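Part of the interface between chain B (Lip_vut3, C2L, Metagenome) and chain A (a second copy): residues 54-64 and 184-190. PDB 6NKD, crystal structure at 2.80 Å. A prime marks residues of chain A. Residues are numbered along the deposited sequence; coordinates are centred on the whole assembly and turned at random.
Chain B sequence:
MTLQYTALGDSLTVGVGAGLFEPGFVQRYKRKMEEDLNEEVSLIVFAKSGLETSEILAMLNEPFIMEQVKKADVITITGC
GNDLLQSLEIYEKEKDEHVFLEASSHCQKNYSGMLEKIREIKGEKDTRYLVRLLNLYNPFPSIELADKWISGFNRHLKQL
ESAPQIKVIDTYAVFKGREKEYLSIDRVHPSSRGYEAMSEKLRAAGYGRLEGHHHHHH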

# COMPACT_ATOMS: atom_id res chain seq x y z
N SER B 54 13.80 -1.34 -4.50
CA SER B 54 14.02 -0.19 -5.38
C SER B 54 13.23 1.02 -4.90
O SER B 54 13.66 2.16 -5.09
CB SER B 54 13.65 -0.54 -6.81
OG SER B 54 12.29 -0.92 -6.90
N GLU B 55 12.07 0.80 -4.28
CA GLU B 55 11.28 1.91 -3.76
C GLU B 55 11.97 2.54 -2.56
O GLU B 55 11.92 3.77 -2.38
CB GLU B 55 9.88 1.44 -3.39
CG GLU B 55 8.81 2.50 -3.58
CD GLU B 55 8.32 2.56 -5.01
OE1 GLU B 55 7.44 1.76 -5.37
OE2 GLU B 55 8.83 3.41 -5.78
N ILE B 56 12.61 1.73 -1.72
CA ILE B 56 13.31 2.26 -0.55
C ILE B 56 14.44 3.18 -0.97
O ILE B 56 14.64 4.25 -0.39
CB ILE B 56 13.81 1.11 0.34
CG1 ILE B 56 12.65 0.21 0.76
CG2 ILE B 56 14.52 1.66 1.56
CD1 ILE B 56 13.06 -0.93 1.68
N LEU B 57 15.20 2.77 -1.99
CA LEU B 57 16.27 3.62 -2.51
C LEU B 57 15.73 4.95 -3.01
O LEU B 57 16.41 5.97 -2.94
CB LEU B 57 17.02 2.89 -3.62
CG LEU B 57 18.23 3.60 -4.23
CD1 LEU B 57 19.25 3.94 -3.16
CD2 LEU B 57 18.86 2.74 -5.32
N ALA B 58 14.49 4.95 -3.52
CA ALA B 58 13.87 6.19 -3.96
C ALA B 58 13.31 6.99 -2.79
O ALA B 58 13.32 8.22 -2.81
CB ALA B 58 12.76 5.89 -4.97
N MSE B 59 12.81 6.30 -1.76
CA MSE B 59 12.23 6.94 -0.59
C MSE B 59 13.23 7.81 0.15
O MSE B 59 12.87 8.86 0.70
CB MSE B 59 11.69 5.89 0.38
CG MSE B 59 10.39 5.24 -0.04
SE MSE B 59 10.18 3.57 0.93
CE MSE B 59 10.64 4.21 2.71
N LEU B 60 14.48 7.36 0.18
CA LEU B 60 15.53 8.06 0.92
C LEU B 60 15.76 9.48 0.41
O LEU B 60 16.48 10.24 1.06
CB LEU B 60 16.83 7.25 0.87
CG LEU B 60 16.76 5.87 1.52
CD1 LEU B 60 18.04 5.08 1.26
CD2 LEU B 60 16.51 5.99 3.02
N ASN B 61 15.19 9.84 -0.74
CA ASN B 61 15.23 11.21 -1.22
C ASN B 61 14.09 12.06 -0.69
O ASN B 61 14.13 13.29 -0.83
CB ASN B 61 15.22 11.24 -2.75
CG ASN B 61 16.50 10.72 -3.35
OD1 ASN B 61 17.43 11.49 -3.61
ND2 ASN B 61 16.57 9.42 -3.59
N GLU B 62 13.06 11.45 -0.10
CA GLU B 62 11.97 12.23 0.47
C GLU B 62 12.48 13.01 1.68
O GLU B 62 13.14 12.43 2.55
CB GLU B 62 10.81 11.32 0.88
CG GLU B 62 10.12 10.63 -0.29
CD GLU B 62 8.82 9.97 0.11
OE1 GLU B 62 8.35 10.21 1.24
OE2 GLU B 62 8.27 9.20 -0.71
N PRO B 63 12.21 14.31 1.76
CA PRO B 63 12.83 15.13 2.82
C PRO B 63 12.50 14.65 4.23
O PRO B 63 13.39 14.64 5.09
CB PRO B 63 12.27 16.53 2.56
CG PRO B 63 11.10 16.34 1.65
CD PRO B 63 11.40 15.13 0.84
N PHE B 64 11.26 14.25 4.49
CA PHE B 64 10.92 13.80 5.84
C PHE B 64 11.59 12.48 6.18
O PHE B 64 11.94 12.24 7.34
CB PHE B 64 9.40 13.68 5.98
CG PHE B 64 8.97 13.15 7.32
CD1 PHE B 64 9.06 13.95 8.45
CD2 PHE B 64 8.49 11.86 7.45
CE1 PHE B 64 8.67 13.46 9.69
CE2 PHE B 64 8.10 11.37 8.68
CZ PHE B 64 8.19 12.18 9.80
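Chain A 184-190: SIDRVHP

Residues 184-190 of chain A pack as an irregular loop against the last part of a helix of chain B and the turn that follows it, burying 426 Å² over both sides. The chain A segment has no regular helix or strand, so the fit is that of a folded loop on a helix and its turn. In chain B the helix arrives from before Ser54 and includes Met59; a type I turn from Met59 to Glu62, with Glu62 N bonded to Met59 O at 2.7 Å, leads into a second helix starting at Pro63, for which Glu62 holds the N-cap position. In chain A a type I turn runs from Ser184′ to Arg187′, closed by a weak bond from Arg187′ N to Ser184′ O (3.3 Å); Arg187′ itself has a positive phi of 61°. The backbones come nearest between Glu62 CA and Asp186′ CA, 4.5 Å apart. The order of contacts runs broadly opposite in the two chains: Ile185′ lies by Glu62 and Pro63, Asp186′ by Ala58, Asn61 and Glu62, and His189′ by Glu55 and Ala58.

The loop is braced from within. Asp186′, at chi1 p, accepts from the backbone at OD1, from His189′ N (2.8 Å) and Val188′ N (3.2 Å), while its OD2 accepts from His189′ ND1 at 2.6 Å. Ser184′ N also bonds to His189′ O (2.5 Å), and Arg187′ NH1 to Ile185′ O (2.8 Å). These hydrogen bonds lie within the loop that faces chain B.

No hydrogen bond crosses between the stretches; the contact rests on close packing. Its apolar part centres on Ala58, whose CA-to-CB bond points toward chain A: Ala58 CB lies 3.5 Å from Val188′ CG2 and, at the edge of the imidazole, 3.8 Å from His189′ CE1. At the other end, Pro63 CD approaches Ile185′ CD1 at 4.2 Å. Met59 and Leu60 turn away and take no part.

Polar atoms meet carbon in most of the remaining contacts. Ala58 O is 3.4 Å from Asp186′ CB, and Asn61 CB, directed toward chain A, comes to 3.1 Å from Asp186′ O. Glu62 passes along the same residue, its CG 3.7 Å from Asp186′ CA, and reaches on to place OE2 3.6 Å from Ile185′ CG2. The CA-to-CB bond of Glu55 points sideways to chain A, but the end of the side chain comes nearer, bringing OE2 to 3.2 Å from His189′ CE1; Glu55 OE1 and His189′ NE2 are hydrogen-bonded elsewhere in the structure.

Arg187′ lies against Asn61 and Pro63. Arg187′ CD is 3.3 Å from Asn61 O. Arg187′ NH1 also donates to Ile185′ O in its own loop, while Pro63 CD lies over one face of the guanidinium, 3.8 Å from Arg187′ NH1.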

# COMPACT_ATOMS: atom_id res chain seq x y z
N SER A 184 7.71 13.84 -8.30
CA SER A 184 6.90 13.68 -7.10
C SER A 184 7.73 14.01 -5.86
O SER A 184 8.77 14.68 -5.96
CB SER A 184 6.31 12.27 -7.05
OG SER A 184 7.33 11.30 -6.94
N ILE A 185 7.30 13.54 -4.69
CA ILE A 185 7.95 13.92 -3.44
C ILE A 185 9.32 13.27 -3.31
O ILE A 185 10.22 13.82 -2.67
CB ILE A 185 7.03 13.57 -2.26
CG1 ILE A 185 7.60 14.08 -0.93
CG2 ILE A 185 6.77 12.07 -2.20
CD1 ILE A 185 7.56 15.59 -0.80
N ASP A 186 9.52 12.10 -3.93
CA ASP A 186 10.79 11.39 -3.82
C ASP A 186 11.84 11.88 -4.80
O ASP A 186 12.92 11.27 -4.88
CB ASP A 186 10.57 9.88 -3.99
CG ASP A 186 10.03 9.51 -5.37
OD1 ASP A 186 9.84 10.41 -6.22
OD2 ASP A 186 9.79 8.31 -5.59
N ARG A 187 11.56 12.95 -5.55
CA ARG A 187 12.50 13.60 -6.46
C ARG A 187 13.00 12.69 -7.57
O ARG A 187 13.92 13.06 -8.30
CB ARG A 187 13.70 14.19 -5.71
CG ARG A 187 13.40 15.46 -4.94
CD ARG A 187 13.33 15.20 -3.44
NE ARG A 187 13.28 16.45 -2.69
CZ ARG A 187 12.16 17.07 -2.33
NH1 ARG A 187 10.98 16.55 -2.64
NH2 ARG A 187 12.22 18.20 -1.64
N VAL A 188 12.42 11.49 -7.73
CA VAL A 188 12.86 10.58 -8.79
C VAL A 188 11.66 10.08 -9.57
O VAL A 188 11.75 9.84 -10.78
CB VAL A 188 13.68 9.41 -8.22
CG1 VAL A 188 14.94 9.92 -7.53
CG2 VAL A 188 12.85 8.59 -7.25
N HIS A 189 10.51 9.91 -8.88
CA HIS A 189 9.34 9.44 -9.62
C HIS A 189 8.47 10.61 -10.04
O HIS A 189 8.43 11.64 -9.36
CB HIS A 189 8.52 8.46 -8.78
CG HIS A 189 9.14 7.10 -8.68
ND1 HIS A 189 9.88 6.69 -7.59
CD2 HIS A 189 9.14 6.05 -9.54
CE1 HIS A 189 10.30 5.45 -7.78
NE2 HIS A 189 9.87 5.04 -8.96
N PRO A 190 7.76 10.49 -11.16
CA PRO A 190 6.98 11.62 -11.66
C PRO A 190 5.78 11.92 -10.78
O PRO A 190 5.33 11.09 -9.98
CB PRO A 190 6.53 11.17 -13.06
CG PRO A 190 7.39 9.99 -13.39
CD PRO A 190 7.72 9.35 -12.08